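FAD:protein FMN transferase (Vibrio cholerae, PDB 6NXI) probably transfers the FMN moiety of FAD onto a threonine hydroxyl of a target flavoprotein, with the help of magnesium. Local coordinates at residues 71-74 / 75-79; 81-84 / 85-89; 168-172 / 173-177. All blocks are in the same frame, centred on the assembly; numbering follows the deposited sequence.

Overall arrangement
All three contacts are local and partly buried, each within one continuous piece of chain. Contacts 1 and 2 share helix 75-90, their centres about 14 Å apart: contact 1 starts the helix with a serine cap, while contact 2 lies further along it, nearer the middle of the molecule and the FAD and magnesium sites, and holds a salt bridge. Contact 3 sits apart, its centre about 25 Å from that of contact 1 and 28 Å from that of contact 2, where helix 157-171 ends and the chain turns into strand 177-181 of the large antiparallel sheet. Between its two segments the bonds are neutral: backbone bonds and a tyrosine-glutamine pair, with a leucine packed inward.

Contact 1 of 3, residues 71-74 / 75-79; sequences FAVS and TQTLT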
ATOM      1  N   PHE A  71     -18.867  -7.428 -14.255  1.00 33.89           N
ATOM      2  CA  PHE A  71     -17.777  -6.980 -15.139  1.00 33.39           C
ATOM      3  C   PHE A  71     -16.564  -7.893 -14.902  1.00 32.72           C
ATOM      4  O   PHE A  71     -15.963  -7.920 -13.798  1.00 31.16           O
ATOM      5  CB  PHE A  71     -17.503  -5.508 -14.825  1.00 31.50           C
ATOM      6  CG  PHE A  71     -16.422  -4.896 -15.661  1.00 31.50           C
ATOM      7  CD1 PHE A  71     -16.691  -4.205 -16.826  1.00 32.42           C
ATOM      8  CD2 PHE A  71     -15.109  -4.996 -15.250  1.00 29.69           C
ATOM      9  CE1 PHE A  71     -15.664  -3.619 -17.551  1.00 30.97           C
ATOM     10  CE2 PHE A  71     -14.078  -4.468 -16.015  1.00 29.28           C
ATOM     11  CZ  PHE A  71     -14.359  -3.746 -17.134  1.00 29.94           C
ATOM     12  N   ALA A  72     -16.184  -8.661 -15.920  1.00 32.89           N
ATOM     13  CA  ALA A  72     -15.106  -9.650 -15.779  1.00 32.18           C
ATOM     14  C   ALA A  72     -13.758  -8.936 -15.677  1.00 31.33           C
ATOM     15  O   ALA A  72     -13.529  -7.928 -16.368  1.00 32.04           O
ATOM     16  CB  ALA A  72     -15.142 -10.622 -16.926  1.00 33.96           C
ATOM     17  N   VAL A  73     -12.924  -9.445 -14.780  1.00 30.45           N
ATOM     18  CA  VAL A  73     -11.557  -8.939 -14.538  1.00 29.11           C
ATOM     19  C   VAL A  73     -10.577 -10.114 -14.497  1.00 29.89           C
ATOM     20  O   VAL A  73     -10.959 -11.316 -14.384  1.00 29.89           O
ATOM     21  CB  VAL A  73     -11.506  -8.101 -13.250  1.00 28.51           C
ATOM     22  CG1 VAL A  73     -12.382  -6.852 -13.349  1.00 29.18           C
ATOM     23  CG2 VAL A  73     -11.875  -8.940 -12.037  1.00 29.78           C
ATOM     24  N   SER A  74      -9.306  -9.753 -14.578  1.00 29.90           N
ATOM     25  CA  SER A  74      -8.184 -10.702 -14.533  1.00 28.28           C
ATOM     26  C   SER A  74      -8.110 -11.360 -13.154  1.00 26.75           C
ATOM     27  O   SER A  74      -8.579 -10.768 -12.146  1.00 24.32           O
ATOM     28  CB  SER A  74      -6.905  -9.992 -14.843  1.00 29.46           C
ATOM     29  OG  SER A  74      -6.602  -9.050 -13.820  1.00 31.73           O
ATOM     30  N   THR A  75      -7.488 -12.536 -13.107  1.00 26.11           N
ATOM     31  CA  THR A  75      -7.185 -13.227 -11.839  1.00 27.38           C
ATOM     32  C   THR A  75      -6.465 -12.266 -10.902  1.00 25.45           C
ATOM     33  O   THR A  75      -6.797 -12.238  -9.692  1.00 27.38           O
ATOM     34  CB  THR A  75      -6.312 -14.454 -12.094  1.00 29.01           C
ATOM     35  OG1 THR A  75      -7.109 -15.211 -13.003  1.00 34.57           O
ATOM     36  CG2 THR A  75      -5.980 -15.208 -10.834  1.00 31.16           C
ATOM     37  N   GLN A  76      -5.498 -11.499 -11.405  1.00 24.98           N
ATOM     38  CA  GLN A  76      -4.684 -10.623 -10.506  1.00 23.29           C
ATOM     39  C   GLN A  76      -5.563  -9.527  -9.903  1.00 22.64           C
ATOM     40  O   GLN A  76      -5.565  -9.318  -8.691  1.00 23.19           O
ATOM     41  CB  GLN A  76      -3.483 -10.013 -11.229  1.00 22.85           C
ATOM     42  CG  GLN A  76      -2.501 -11.021 -11.790  1.00 25.03           C
ATOM     43  CD  GLN A  76      -2.731 -11.415 -13.224  1.00 26.13           C
ATOM     44  OE1 GLN A  76      -3.878 -11.583 -13.692  1.00 27.08           O
ATOM     45  NE2 GLN A  76      -1.616 -11.559 -13.939  1.00 26.25           N
ATOM     46  N   THR A  77      -6.369  -8.863 -10.712  1.00 22.88           N
ATOM     47  CA  THR A  77      -7.263  -7.800 -10.183  1.00 23.05           C
ATOM     48  C   THR A  77      -8.214  -8.436  -9.165  1.00 23.65           C
ATOM     49  O   THR A  77      -8.517  -7.812  -8.125  1.00 23.55           O
ATOM     50  CB  THR A  77      -8.047  -7.134 -11.322  1.00 24.92           C
ATOM     51  OG1 THR A  77      -7.115  -6.590 -12.260  1.00 26.70           O
ATOM     52  CG2 THR A  77      -8.974  -6.061 -10.801  1.00 24.69           C
ATOM     53  N   LEU A  78      -8.806  -9.595  -9.510  1.00 23.59           N
ATOM     54  CA  LEU A  78      -9.726 -10.276  -8.579  1.00 25.73           C
ATOM     55  C   LEU A  78      -9.015 -10.517  -7.235  1.00 23.47           C
ATOM     56  O   LEU A  78      -9.608 -10.203  -6.207  1.00 24.45           O
ATOM     57  CB  LEU A  78     -10.222 -11.573  -9.238  1.00 27.32           C
ATOM     58  CG  LEU A  78     -11.504 -12.184  -8.690  1.00 32.90           C
ATOM     59  CD1 LEU A  78     -11.360 -12.570  -7.227  1.00 36.04           C
ATOM     60  CD2 LEU A  78     -12.676 -11.284  -8.913  1.00 33.29           C
ATOM     61  N   THR A  79      -7.780 -11.028  -7.245  1.00 24.71           N
ATOM     62  CA  THR A  79      -7.019 -11.344  -6.022  1.00 23.93           C
ATOM     63  C   THR A  79      -6.880 -10.060  -5.195  1.00 23.41           C
ATOM     64  O   THR A  79      -7.069 -10.124  -3.970  1.00 23.63           O
ATOM     65  CB  THR A  79      -5.681 -11.980  -6.368  1.00 24.87           C
ATOM     66  OG1 THR A  79      -6.005 -13.195  -7.074  1.00 24.85           O
ATOM     67  CG2 THR A  79      -4.847 -12.251  -5.127  1.00 25.77           C
TER
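Ser-74 and Thr-77 make the main polar link. The serine OG accepts from Thr-77 N at 3.1 Å, with an N-H...O angle of 166°, and its first torsion, 66°, tucks OG between the backbone N and the carbonyl carbon, where it can turn toward that N-H. Just behind, the main chain closes the first helical turn: Leu-78 N donates to Ser-74 O at 2.9 Å. One residue on, Thr-75 O takes two donors from opposite faces of its carbonyl plane, Thr-79 N and Thr-79 OG1. Glu-58 adds a second layer, its OE1 hydrogen-bonding both Ser-74 OG and Thr-77 OG1, so one carboxylate oxygen ties the cap to the third residue of the helix.

This is an N-cap: Ser-74 sits right before helix 75-90, after the short strand 71-72, and supplies a side-chain acceptor to an N-H of the first turn.

Apolar packing accompanies it. The methyl CG2 of Thr-77 lies 4.1 Å from Val-73 CB. Val-73 CG2 meets Leu-78 CD2 at 4.0 Å, the two side chains crossing at about a right angle, a hydrophobic staple between the residue before the cap and the fourth residue of the helix.

Contact 2 of 3, residues 81-84 / 85-89; sequences VKEA and IRLNG. With EDO (1,2-ethanediol), chain E.
An intrahelical salt bridge, Glu-83 to Arg-86, lies on the side of helix 75-90 that faces helix 265-278, the helix carrying the magnesium ligands Asp-269 and Thr-273. The arginine grips the carboxylate side-on with two nitrogens: NE donates to Glu-83 OE1 at 2.9 Å, nearly straight at 174°, and NH2 donates to Glu-83 OE2, also at 2.9 Å. Both oxygens lie near the guanidinium plane, but the carboxylate is turned 39° from it, so NE meets OE1 from above the carboxylate plane while NH2 comes to the syn side of OE2. A bend at chi2 of Glu-83, 68°, turns the carboxylate forward along the helix, to lie beside the arginine.

The guanidinium also binds 1,2-ethanediol, probably from the crystallisation liquor: Arg-86 NH2 reaches its O2 at 2.8 Å and NH1 its O1 at 3.1 Å. Leu-87 CD1 packs 4.0 Å from Glu-83 CG; on another side of the helix, Val-81 CG1 touches Ile-85 CD1 at 4.1 Å, beside strand 135-138.

Because Glu-83 OE2 is also hydrogen-bonded to Thr-267 OG1, the paired charges are tied to helix 265-278; with so many partners the carboxylate is probably held ionised and its rotation largely fixed.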
ATOM      1  N   VAL A  81      -8.670  -7.180  -5.344  1.00 22.65           N
ATOM      2  CA  VAL A  81      -9.963  -6.652  -4.833  1.00 22.69           C
ATOM      3  C   VAL A  81     -10.476  -7.530  -3.684  1.00 22.38           C
ATOM      4  O   VAL A  81     -10.970  -7.002  -2.687  1.00 23.23           O
ATOM      5  CB  VAL A  81     -11.013  -6.471  -5.952  1.00 23.92           C
ATOM      6  CG1 VAL A  81     -12.344  -6.046  -5.364  1.00 24.61           C
ATOM      7  CG2 VAL A  81     -10.532  -5.425  -6.948  1.00 24.00           C
ATOM      8  N   LYS A  82     -10.318  -8.847  -3.778  1.00 23.19           N
ATOM      9  CA  LYS A  82     -10.743  -9.746  -2.687  1.00 25.71           C
ATOM     10  C   LYS A  82     -10.000  -9.405  -1.390  1.00 22.95           C
ATOM     11  O   LYS A  82     -10.644  -9.396  -0.321  1.00 23.79           O
ATOM     12  CB  LYS A  82     -10.495 -11.191  -3.086  1.00 28.40           C
ATOM     13  CG  LYS A  82     -11.092 -12.204  -2.127  1.00 33.96           C
ATOM     14  CD  LYS A  82     -11.021 -13.623  -2.671  1.00 37.78           C
ATOM     15  CE  LYS A  82     -11.490 -13.755  -4.110  1.00 41.42           C
ATOM     16  NZ  LYS A  82     -12.973 -13.757  -4.261  1.00 45.04           N
ATOM     17  N   GLU A  83      -8.713  -9.142  -1.511  1.00 22.13           N
ATOM     18  CA  GLU A  83      -7.859  -8.808  -0.347  1.00 22.25           C
ATOM     19  C   GLU A  83      -8.333  -7.451   0.172  1.00 21.21           C
ATOM     20  O   GLU A  83      -8.482  -7.303   1.360  1.00 22.57           O
ATOM     21  CB  GLU A  83      -6.388  -8.832  -0.718  1.00 22.84           C
ATOM     22  CG  GLU A  83      -5.506  -8.579   0.486  1.00 23.33           C
ATOM     23  CD  GLU A  83      -5.484  -9.655   1.570  1.00 24.78           C
ATOM     24  OE1 GLU A  83      -6.280 -10.664   1.500  1.00 24.52           O
ATOM     25  OE2 GLU A  83      -4.693  -9.438   2.538  1.00 26.88           O
ATOM     26  N   ALA A  84      -8.649  -6.521  -0.693  1.00 22.64           N
ATOM     27  CA  ALA A  84      -9.139  -5.201  -0.250  1.00 21.29           C
ATOM     28  C   ALA A  84     -10.431  -5.336   0.581  1.00 22.28           C
ATOM     29  O   ALA A  84     -10.644  -4.571   1.595  1.00 22.36           O
ATOM     30  CB  ALA A  84      -9.365  -4.272  -1.420  1.00 21.15           C
ATOM     31  N   ILE A  85     -11.331  -6.188   0.110  1.00 23.77           N
ATOM     32  CA  ILE A  85     -12.604  -6.447   0.828  1.00 24.59           C
ATOM     33  C   ILE A  85     -12.317  -7.135   2.161  1.00 23.77           C
ATOM     34  O   ILE A  85     -12.901  -6.707   3.169  1.00 25.45           O
ATOM     35  CB  ILE A  85     -13.597  -7.199  -0.064  1.00 26.31           C
ATOM     36  CG1 ILE A  85     -14.010  -6.299  -1.225  1.00 26.87           C
ATOM     37  CG2 ILE A  85     -14.795  -7.641   0.762  1.00 28.59           C
ATOM     38  CD1 ILE A  85     -14.813  -7.005  -2.245  1.00 28.99           C
ATOM     39  N   ARG A  86     -11.427  -8.133   2.172  1.00 24.47           N
ATOM     40  CA  ARG A  86     -11.097  -8.841   3.422  1.00 25.02           C
ATOM     41  C   ARG A  86     -10.538  -7.843   4.432  1.00 24.99           C
ATOM     42  O   ARG A  86     -10.917  -7.907   5.629  1.00 26.91           O
ATOM     43  CB  ARG A  86     -10.079  -9.949   3.178  1.00 25.86           C
ATOM     44  CG  ARG A  86      -9.859 -10.811   4.404  1.00 26.60           C
ATOM     45  CD  ARG A  86      -8.757 -11.807   4.182  1.00 27.08           C
ATOM     46  NE  ARG A  86      -7.394 -11.289   4.125  1.00 27.06           N
ATOM     47  CZ  ARG A  86      -6.608 -11.158   5.176  1.00 27.59           C
ATOM     48  NH1 ARG A  86      -7.056 -11.490   6.368  1.00 30.92           N
ATOM     49  NH2 ARG A  86      -5.384 -10.686   5.054  1.00 27.14           N
ATOM     50  N   LEU A  87      -9.652  -6.952   3.976  1.00 25.48           N
ATOM     51  CA  LEU A  87      -8.996  -6.025   4.907  1.00 23.66           C
ATOM     52  C   LEU A  87      -9.966  -4.920   5.314  1.00 22.99           C
ATOM     53  O   LEU A  87      -9.838  -4.377   6.418  1.00 22.98           O
ATOM     54  CB  LEU A  87      -7.731  -5.454   4.262  1.00 23.22           C
ATOM     55  CG  LEU A  87      -6.606  -6.455   4.025  1.00 23.74           C
ATOM     56  CD1 LEU A  87      -5.417  -5.782   3.374  1.00 23.87           C
ATOM     57  CD2 LEU A  87      -6.186  -7.141   5.300  1.00 25.17           C
ATOM     58  N   ASN A  88     -10.931  -4.621   4.472  1.00 24.23           N
ATOM     59  CA  ASN A  88     -12.037  -3.734   4.884  1.00 25.14           C
ATOM     60  C   ASN A  88     -12.716  -4.342   6.131  1.00 25.28           C
ATOM     61  O   ASN A  88     -12.924  -3.606   7.105  1.00 24.85           O
ATOM     62  CB  ASN A  88     -13.046  -3.467   3.768  1.00 24.54           C
ATOM     63  CG  ASN A  88     -14.238  -2.685   4.270  1.00 25.17           C
ATOM     64  OD1 ASN A  88     -15.260  -3.270   4.720  1.00 26.08           O
ATOM     65  ND2 ASN A  88     -14.144  -1.356   4.157  1.00 25.83           N
ATOM     66  N   GLY A  89     -13.086  -5.630   6.121  1.00 27.12           N
ATOM     67  CA  GLY A  89     -13.710  -6.243   7.311  1.00 28.02           C
ATOM     68  C   GLY A  89     -12.786  -6.183   8.516  1.00 28.56           C
ATOM     69  O   GLY A  89     -13.226  -5.793   9.593  1.00 28.74           O
TER
HETATM   70  C1  EDO E 503      -4.399 -10.999   9.587  1.00 37.37           C
HETATM   71  O1  EDO E 503      -5.580 -11.627   9.122  1.00 37.50           O
HETATM   72  C2  EDO E 503      -3.793 -10.047   8.652  1.00 36.05           C
HETATM   73  O2  EDO E 503      -3.802 -10.519   7.333  1.00 37.40           O

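Contact 3 of 3, residues 168-172 / 173-177; sequences YLQSQ and GIENY
Tyr-177 and Gln-170 meet because of their torsions: the tyrosine CG stands between its own N and carbonyl carbon (chi1 59°), swinging the ring back over the end of helix 157-171, while the glutamine runs out straight beyond CG to bring its amide to the phenol. Tyr-177 OH donates to Gln-170 OE1 at 2.7 Å. That oxygen lies at the ring edge, near its plane, yet the amide is turned 42° from the ring and the two side chains cross at about a right angle. Nearer the helix, Gln-170 CG packs 3.8 Å from Tyr-177 CE2.

Leu-169 fills the inner side of the turn. Its CD1 touches Tyr-177 CB at 3.8 Å and its CD2 meets Ile-174 CD1 at the same distance, so the two methyls of one leucine go to different partners. Strand 17-24 carries on this packing, with Ile-21 against Leu-169 and Tyr-23 against Ile-174 and Tyr-177. Glu-175 brings its carboxylate back toward Gln-170 without bonding to it; its OE1 forms a salt bridge with Lys-188. The carbonyl O of Ile-174 is buried at the edge of the Tyr-177 ring and has no polar partner in the model.

The main chain ends the helix by two bonds. Ile-174 N donates to Leu-169 O at 3.0 Å, and Gly-173 N to Gln-170 O at 2.9 Å, the latter donor standing well above the carbonyl plane. Gly-173 has a phi of 76°, a backbone shape that favours glycine. This pair of bonds, with the leucine-isoleucine contact beneath them, is a Schellman motif, here turning helix 157-171 into strand 177-181 of the large antiparallel sheet.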
ATOM      1  N   TYR A 168       8.513 -13.678  -9.171  1.00 21.88           N
ATOM      2  CA  TYR A 168       9.295 -13.816 -10.420  1.00 22.40           C
ATOM      3  C   TYR A 168      10.764 -14.106 -10.068  1.00 21.50           C
ATOM      4  O   TYR A 168      11.407 -15.009 -10.693  1.00 22.64           O
ATOM      5  CB  TYR A 168       9.153 -12.596 -11.332  1.00 22.53           C
ATOM      6  CG  TYR A 168      10.126 -12.644 -12.486  1.00 22.46           C
ATOM      7  CD1 TYR A 168      10.013 -13.608 -13.461  1.00 23.69           C
ATOM      8  CD2 TYR A 168      11.225 -11.801 -12.575  1.00 22.64           C
ATOM      9  CE1 TYR A 168      10.883 -13.673 -14.524  1.00 24.28           C
ATOM     10  CE2 TYR A 168      12.133 -11.881 -13.616  1.00 23.31           C
ATOM     11  CZ  TYR A 168      11.982 -12.842 -14.592  1.00 23.51           C
ATOM     12  OH  TYR A 168      12.896 -12.893 -15.604  1.00 25.23           O
ATOM     13  N   LEU A 169      11.342 -13.361  -9.133  1.00 20.73           N
ATOM     14  CA  LEU A 169      12.771 -13.581  -8.816  1.00 20.90           C
ATOM     15  C   LEU A 169      12.943 -15.020  -8.303  1.00 22.08           C
ATOM     16  O   LEU A 169      13.907 -15.676  -8.719  1.00 23.66           O
ATOM     17  CB  LEU A 169      13.265 -12.542  -7.828  1.00 21.34           C
ATOM     18  CG  LEU A 169      13.329 -11.114  -8.350  1.00 21.39           C
ATOM     19  CD1 LEU A 169      13.810 -10.206  -7.221  1.00 23.17           C
ATOM     20  CD2 LEU A 169      14.278 -10.993  -9.540  1.00 22.17           C
ATOM     21  N   GLN A 170      12.045 -15.478  -7.442  1.00 21.89           N
ATOM     22  CA  GLN A 170      12.087 -16.882  -6.934  1.00 24.31           C
ATOM     23  C   GLN A 170      11.998 -17.853  -8.107  1.00 24.37           C
ATOM     24  O   GLN A 170      12.738 -18.870  -8.114  1.00 24.50           O
ATOM     25  CB  GLN A 170      10.974 -17.045  -5.914  1.00 24.80           C
ATOM     26  CG  GLN A 170      11.299 -16.301  -4.645  1.00 26.63           C
ATOM     27  CD  GLN A 170      10.287 -16.427  -3.539  1.00 29.48           C
ATOM     28  OE1 GLN A 170      10.406 -15.725  -2.539  1.00 29.18           O
ATOM     29  NE2 GLN A 170       9.305 -17.328  -3.711  1.00 29.07           N
ATOM     30  N   SER A 171      11.098 -17.601  -9.071  1.00 24.36           N
ATOM     31  CA  SER A 171      10.888 -18.478 -10.248  1.00 24.64           C
ATOM     32  C   SER A 171      12.200 -18.568 -11.028  1.00 26.21           C
ATOM     33  O   SER A 171      12.444 -19.595 -11.685  1.00 24.91           O
ATOM     34  CB  SER A 171       9.746 -17.991 -11.113  1.00 24.76           C
ATOM     35  OG  SER A 171      10.179 -16.988 -12.026  1.00 24.84           O
ATOM     36  N   GLN A 172      13.065 -17.557 -10.932  1.00 24.48           N
ATOM     37  CA  GLN A 172      14.367 -17.513 -11.656  1.00 25.26           C
ATOM     38  C   GLN A 172      15.512 -18.038 -10.764  1.00 24.48           C
ATOM     39  O   GLN A 172      16.693 -17.938 -11.212  1.00 25.87           O
ATOM     40  CB  GLN A 172      14.589 -16.061 -12.110  1.00 25.75           C
ATOM     41  CG  GLN A 172      13.661 -15.626 -13.237  1.00 26.15           C
ATOM     42  CD  GLN A 172      13.929 -16.372 -14.519  1.00 29.23           C
ATOM     43  OE1 GLN A 172      15.064 -16.531 -14.912  1.00 29.53           O
ATOM     44  NE2 GLN A 172      12.886 -16.852 -15.178  1.00 30.46           N
ATOM     45  N   GLY A 173      15.224 -18.591  -9.581  1.00 23.42           N
ATOM     46  CA  GLY A 173      16.226 -19.211  -8.689  1.00 24.97           C
ATOM     47  C   GLY A 173      17.050 -18.174  -7.975  1.00 25.25           C
ATOM     48  O   GLY A 173      18.149 -18.495  -7.519  1.00 26.32           O
ATOM     49  N   ILE A 174      16.455 -16.997  -7.738  1.00 23.63           N
ATOM     50  CA  ILE A 174      17.111 -15.927  -6.939  1.00 23.85           C
ATOM     51  C   ILE A 174      16.516 -15.936  -5.528  1.00 24.82           C
ATOM     52  O   ILE A 174      15.345 -15.586  -5.386  1.00 27.00           O
ATOM     53  CB  ILE A 174      16.950 -14.567  -7.638  1.00 23.26           C
ATOM     54  CG1 ILE A 174      17.599 -14.604  -9.019  1.00 24.20           C
ATOM     55  CG2 ILE A 174      17.476 -13.394  -6.823  1.00 24.83           C
ATOM     56  CD1 ILE A 174      17.158 -13.479  -9.892  1.00 24.67           C
ATOM     57  N   GLU A 175      17.324 -16.309  -4.549  1.00 26.82           N
ATOM     58  CA  GLU A 175      16.815 -16.548  -3.181  1.00 28.82           C
ATOM     59  C   GLU A 175      17.325 -15.452  -2.247  1.00 26.23           C
ATOM     60  O   GLU A 175      16.930 -15.493  -1.091  1.00 26.15           O
ATOM     61  CB  GLU A 175      17.126 -17.971  -2.745  1.00 33.27           C
ATOM     62  CG  GLU A 175      16.494 -19.029  -3.680  1.00 34.13           C
ATOM     63  CD  GLU A 175      14.981 -19.001  -3.990  1.00 36.98           C
ATOM     64  OE1 GLU A 175      14.192 -18.577  -3.145  1.00 37.36           O
ATOM     65  OE2 GLU A 175      14.556 -19.455  -5.100  1.00 38.73           O
ATOM     66  N   ASN A 176      18.101 -14.486  -2.749  1.00 24.26           N
ATOM     67  CA  ASN A 176      18.590 -13.355  -1.923  1.00 22.50           C
ATOM     68  C   ASN A 176      18.220 -12.051  -2.632  1.00 21.09           C
ATOM     69  O   ASN A 176      18.855 -11.668  -3.623  1.00 21.09           O
ATOM     70  CB  ASN A 176      20.083 -13.446  -1.675  1.00 23.32           C
ATOM     71  CG  ASN A 176      20.458 -14.781  -1.089  1.00 25.00           C
ATOM     72  OD1 ASN A 176      20.327 -14.986   0.108  1.00 25.48           O
ATOM     73  ND2 ASN A 176      20.904 -15.710  -1.930  1.00 26.86           N
ATOM     74  N   TYR A 177      17.216 -11.341  -2.131  1.00 21.02           N
ATOM     75  CA  TYR A 177      16.771 -10.121  -2.830  1.00 19.90           C
ATOM     76  C   TYR A 177      16.097  -9.152  -1.866  1.00 19.66           C
ATOM     77  O   TYR A 177      15.527  -9.554  -0.834  1.00 20.17           O
ATOM     78  CB  TYR A 177      15.802 -10.449  -3.968  1.00 20.42           C
ATOM     79  CG  TYR A 177      14.531 -11.185  -3.588  1.00 19.27           C
ATOM     80  CD1 TYR A 177      13.469 -10.524  -3.004  1.00 20.61           C
ATOM     81  CD2 TYR A 177      14.379 -12.545  -3.808  1.00 19.61           C
ATOM     82  CE1 TYR A 177      12.324 -11.184  -2.595  1.00 20.18           C
ATOM     83  CE2 TYR A 177      13.209 -13.208  -3.460  1.00 20.41           C
ATOM     84  CZ  TYR A 177      12.197 -12.528  -2.810  1.00 21.42           C
ATOM     85  OH  TYR A 177      11.027 -13.125  -2.416  1.00 23.10           O
TER